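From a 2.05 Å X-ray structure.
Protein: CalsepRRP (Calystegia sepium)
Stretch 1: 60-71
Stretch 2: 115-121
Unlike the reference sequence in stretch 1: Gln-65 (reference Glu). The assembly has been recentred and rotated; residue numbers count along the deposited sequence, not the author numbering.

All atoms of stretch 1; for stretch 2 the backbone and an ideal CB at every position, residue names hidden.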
# COMPACT_ATOMS: atom_id res chain seq x y z
N GLY A 60 -16.69 5.76 -13.30
CA GLY A 60 -17.11 4.76 -12.34
C GLY A 60 -18.01 5.40 -11.31
O GLY A 60 -18.06 6.62 -11.21
N ALA A 61 -18.72 4.57 -10.55
CA ALA A 61 -19.61 5.09 -9.53
C ALA A 61 -18.82 5.88 -8.51
O ALA A 61 -17.65 5.58 -8.24
CB ALA A 61 -20.35 3.93 -8.84
N LYS A 62 -19.44 6.91 -7.93
CA LYS A 62 -18.77 7.72 -6.93
C LYS A 62 -18.57 6.89 -5.66
O LYS A 62 -19.27 5.90 -5.44
CB LYS A 62 -19.60 8.97 -6.62
CG LYS A 62 -20.99 8.66 -6.12
CD LYS A 62 -21.94 9.85 -6.25
CE LYS A 62 -23.34 9.50 -5.75
NZ LYS A 62 -23.88 8.25 -6.39
N TYR A 63 -17.61 7.30 -4.83
CA TYR A 63 -17.34 6.59 -3.59
C TYR A 63 -18.62 6.46 -2.77
O TYR A 63 -19.29 7.45 -2.51
CB TYR A 63 -16.31 7.35 -2.75
CG TYR A 63 -16.03 6.67 -1.44
CD1 TYR A 63 -15.44 5.40 -1.41
CD2 TYR A 63 -16.35 7.28 -0.22
CE1 TYR A 63 -15.18 4.76 -0.21
CE2 TYR A 63 -16.10 6.64 1.00
CZ TYR A 63 -15.50 5.38 0.99
OH TYR A 63 -15.22 4.74 2.17
N ASP A 64 -18.95 5.24 -2.36
CA ASP A 64 -20.16 5.01 -1.57
C ASP A 64 -19.85 4.11 -0.38
O ASP A 64 -19.82 2.88 -0.51
CB ASP A 64 -21.25 4.38 -2.45
CG ASP A 64 -22.51 4.04 -1.67
OD1 ASP A 64 -23.40 3.39 -2.26
OD2 ASP A 64 -22.62 4.42 -0.49
N GLN A 65 -19.61 4.72 0.78
CA GLN A 65 -19.29 3.96 1.99
C GLN A 65 -20.27 2.82 2.27
O GLN A 65 -19.91 1.83 2.91
CB GLN A 65 -19.21 4.89 3.21
CG GLN A 65 -20.49 5.66 3.53
CD GLN A 65 -21.46 4.87 4.40
OE1 GLN A 65 -21.10 3.87 5.02
NE2 GLN A 65 -22.71 5.33 4.45
N ASN A 66 -21.51 2.95 1.81
CA ASN A 66 -22.50 1.90 2.04
C ASN A 66 -22.07 0.60 1.38
O ASN A 66 -22.28 -0.49 1.91
CB ASN A 66 -23.86 2.31 1.50
CG ASN A 66 -24.51 3.38 2.34
OD1 ASN A 66 -24.95 3.13 3.46
ND2 ASN A 66 -24.56 4.59 1.80
N GLU A 67 -21.46 0.74 0.20
CA GLU A 67 -21.00 -0.40 -0.59
C GLU A 67 -19.95 -1.25 0.12
O GLU A 67 -19.84 -2.45 -0.13
CB GLU A 67 -20.42 0.09 -1.90
CG GLU A 67 -21.37 0.89 -2.76
CD GLU A 67 -22.26 0.00 -3.58
OE1 GLU A 67 -23.07 -0.75 -3.00
OE2 GLU A 67 -22.13 0.04 -4.83
N ILE A 68 -19.16 -0.61 0.98
CA ILE A 68 -18.11 -1.32 1.67
C ILE A 68 -18.28 -1.35 3.19
O ILE A 68 -17.32 -1.60 3.92
CB ILE A 68 -16.72 -0.69 1.34
CG1 ILE A 68 -16.71 0.80 1.70
CG2 ILE A 68 -16.39 -0.91 -0.13
CD1 ILE A 68 -15.39 1.50 1.45
N SER A 69 -19.51 -1.16 3.65
CA SER A 69 -19.79 -1.15 5.09
C SER A 69 -19.28 -2.36 5.87
O SER A 69 -18.78 -2.21 6.98
CB SER A 69 -21.30 -0.96 5.37
OG SER A 69 -22.07 -2.06 4.92
N ILE A 70 -19.40 -3.56 5.30
CA ILE A 70 -18.96 -4.75 6.01
C ILE A 70 -17.44 -4.88 6.07
O ILE A 70 -16.91 -5.75 6.77
CB ILE A 70 -19.57 -6.04 5.40
CG1 ILE A 70 -18.93 -6.34 4.03
CG2 ILE A 70 -21.08 -5.87 5.27
CD1 ILE A 70 -19.39 -7.67 3.45
N LEU A 71 -16.76 -4.00 5.35
CA LEU A 71 -15.30 -3.98 5.32
C LEU A 71 -14.77 -2.87 6.22
O LEU A 71 -13.56 -2.74 6.40
CB LEU A 71 -14.79 -3.74 3.90
CG LEU A 71 -15.18 -4.74 2.80
CD1 LEU A 71 -14.56 -4.29 1.48
CD2 LEU A 71 -14.70 -6.13 3.18
N UNK A 115 -16.62 -3.19 -9.23
CA UNK A 115 -17.22 -2.19 -8.35
C UNK A 115 -16.33 -1.95 -7.14
O UNK A 115 -15.33 -2.63 -6.96
CB UNK A 115 -18.62 -2.63 -7.90
N UNK A 116 -16.71 -0.96 -6.34
CA UNK A 116 -15.97 -0.57 -5.14
C UNK A 116 -15.70 -1.69 -4.16
O UNK A 116 -14.60 -1.80 -3.62
CB UNK A 116 -16.73 0.54 -4.41
N UNK A 117 -16.73 -2.48 -3.89
CA UNK A 117 -16.59 -3.58 -2.95
C UNK A 117 -15.54 -4.55 -3.44
O UNK A 117 -14.69 -5.00 -2.66
CB UNK A 117 -17.93 -4.30 -2.74
N UNK A 118 -15.60 -4.90 -4.72
CA UNK A 118 -14.63 -5.84 -5.26
C UNK A 118 -13.24 -5.22 -5.21
O UNK A 118 -12.26 -5.90 -4.92
CB UNK A 118 -14.99 -6.24 -6.69
N UNK A 119 -13.15 -3.92 -5.47
CA UNK A 119 -11.85 -3.25 -5.43
C UNK A 119 -11.22 -3.34 -4.03
O UNK A 119 -10.10 -3.84 -3.88
CB UNK A 119 -12.00 -1.79 -5.85
N UNK A 120 -11.94 -2.87 -3.01
CA UNK A 120 -11.41 -2.88 -1.65
C UNK A 120 -11.22 -4.28 -1.03
O UNK A 120 -10.21 -4.53 -0.36
CB UNK A 120 -12.34 -2.06 -0.76
N UNK A 121 -12.18 -5.17 -1.26
CA UNK A 121 -12.08 -6.53 -0.72
C UNK A 121 -10.94 -7.31 -1.38
O UNK A 121 -10.25 -8.11 -0.73
CB UNK A 121 -13.40 -7.27 -0.91

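Position 115 lies just ahead of the helix, with phi/psi of -157/173, and its CA-to-CB bond runs sideways to stretch 1; the ideal CB is 5.4 Å from Glu-67 OE2. Stretch 1 asks little here, so the helix start sets the rule: Asn, Asp, Ser or Thr could each cap it. The residue is Asn-115, whose OD1 accepts from the backbone N of position 118 at 2.8 Å, a capping bond.

Position 116 points toward stretch 1, its ideal CB 4.5 Å from both Glu-67 CB and Ile-68 CG2. Beyond lies a length of non-regular backbone offering an acceptor, Lys-62 O, and a donor, Asp-64 N. A long side chain is needed to get there, and an amide at its tip would suit both; Glu could serve the donor, while a Met or Leu would fill space but leave the polar atoms unanswered. The deposited Gln-116 extends with chi1 m and chi2 t. Asp-64 N donates to its OE1 at 2.7 Å and a nearly straight 166°, while its NE2 sits 2.9 Å from Lys-62 O. It has the largest covered area of the stretch.

Position 117 points sideways, its ideal CB 3.7 Å from Glu-67 O and 4.5 Å from Ile-68 CG2. Ile-70 and Leu-71 offer an apolar flank farther along, so a long apolar or aromatic side chain could turn back over it: Leu, Met, Phe or Tyr. It is Tyr-117, chi1 t, whose end comes nearer than its CB bond suggests. CE1 lies 3.6 Å from Leu-71 CG and 3.7 Å from Ile-70 CD1, while Glu-67 O meets the ring edge, 3.4 Å from CD1.

Position 118 points away, with nothing of stretch 1 within 5.5 Å of its ideal CB; many helix-compatible residues would do, and Glu-118 is found.

Position 119 is likewise out of reach, so stretch 1 makes no choice. Tyr-119 occupies it, its OH hydrogen-bonded elsewhere in the structure.

Position 120 points toward a hydrophobic patch, its ideal CB 3.9 Å from Leu-71 CD1 and 4.3 Å from Ile-68 CG2, with the Tyr-63 ring beyond. Leu, Ile, Met or Phe would fit this setting. Phe-120 brings CD1 to 3.8 Å from Ile-68 CG2, takes Ile-68 CD1 over one ring face, and reaches Tyr-63, CE1 to CE1, at 4.3 Å.

Position 121 points sideways, its ideal CB 4.0 Å from Leu-71 CD1. Ala, Ser or Thr would make modest contact. Ser-121 does so through CB, while its OG turns back to donate to Tyr-117 O at 2.6 Å.

Stretch 2 (115-121) NQYEYFS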
# COMPACT_ATOMS: atom_id res chain seq x y z
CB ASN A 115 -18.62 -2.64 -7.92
CG ASN A 115 -18.61 -3.97 -7.18
OD1 ASN A 115 -17.82 -4.17 -6.26
ND2 ASN A 115 -19.51 -4.88 -7.57
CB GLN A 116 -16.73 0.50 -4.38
CG GLN A 116 -16.93 1.73 -5.15
CD GLN A 116 -17.87 2.66 -4.43
OE1 GLN A 116 -17.66 3.00 -3.27
NE2 GLN A 116 -18.92 3.08 -5.12
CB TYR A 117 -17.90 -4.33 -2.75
CG TYR A 117 -17.74 -5.45 -1.75
CD1 TYR A 117 -17.82 -5.20 -0.38
CD2 TYR A 117 -17.40 -6.75 -2.17
CE1 TYR A 117 -17.56 -6.21 0.55
CE2 TYR A 117 -17.14 -7.76 -1.24
CZ TYR A 117 -17.21 -7.48 0.12
OH TYR A 117 -16.93 -8.45 1.06
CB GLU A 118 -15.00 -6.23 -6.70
CG GLU A 118 -16.41 -6.82 -6.79
CD GLU A 118 -16.73 -7.46 -8.13
OE1 GLU A 118 -16.02 -7.20 -9.12
OE2 GLU A 118 -17.71 -8.23 -8.20
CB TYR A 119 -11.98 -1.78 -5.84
CG TYR A 119 -10.70 -1.00 -5.62
CD1 TYR A 119 -9.58 -1.18 -6.44
CD2 TYR A 119 -10.59 -0.09 -4.56
CE1 TYR A 119 -8.40 -0.47 -6.22
CE2 TYR A 119 -9.42 0.61 -4.32
CZ TYR A 119 -8.32 0.41 -5.16
OH TYR A 119 -7.16 1.11 -4.92
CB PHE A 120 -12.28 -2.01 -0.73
CG PHE A 120 -12.15 -0.53 -0.98
CD1 PHE A 120 -13.09 0.15 -1.74
CD2 PHE A 120 -11.05 0.17 -0.49
CE1 PHE A 120 -12.94 1.52 -2.02
CE2 PHE A 120 -10.89 1.54 -0.76
CZ PHE A 120 -11.84 2.21 -1.52
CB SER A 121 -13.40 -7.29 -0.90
OG SER A 121 -13.77 -7.39 -2.26
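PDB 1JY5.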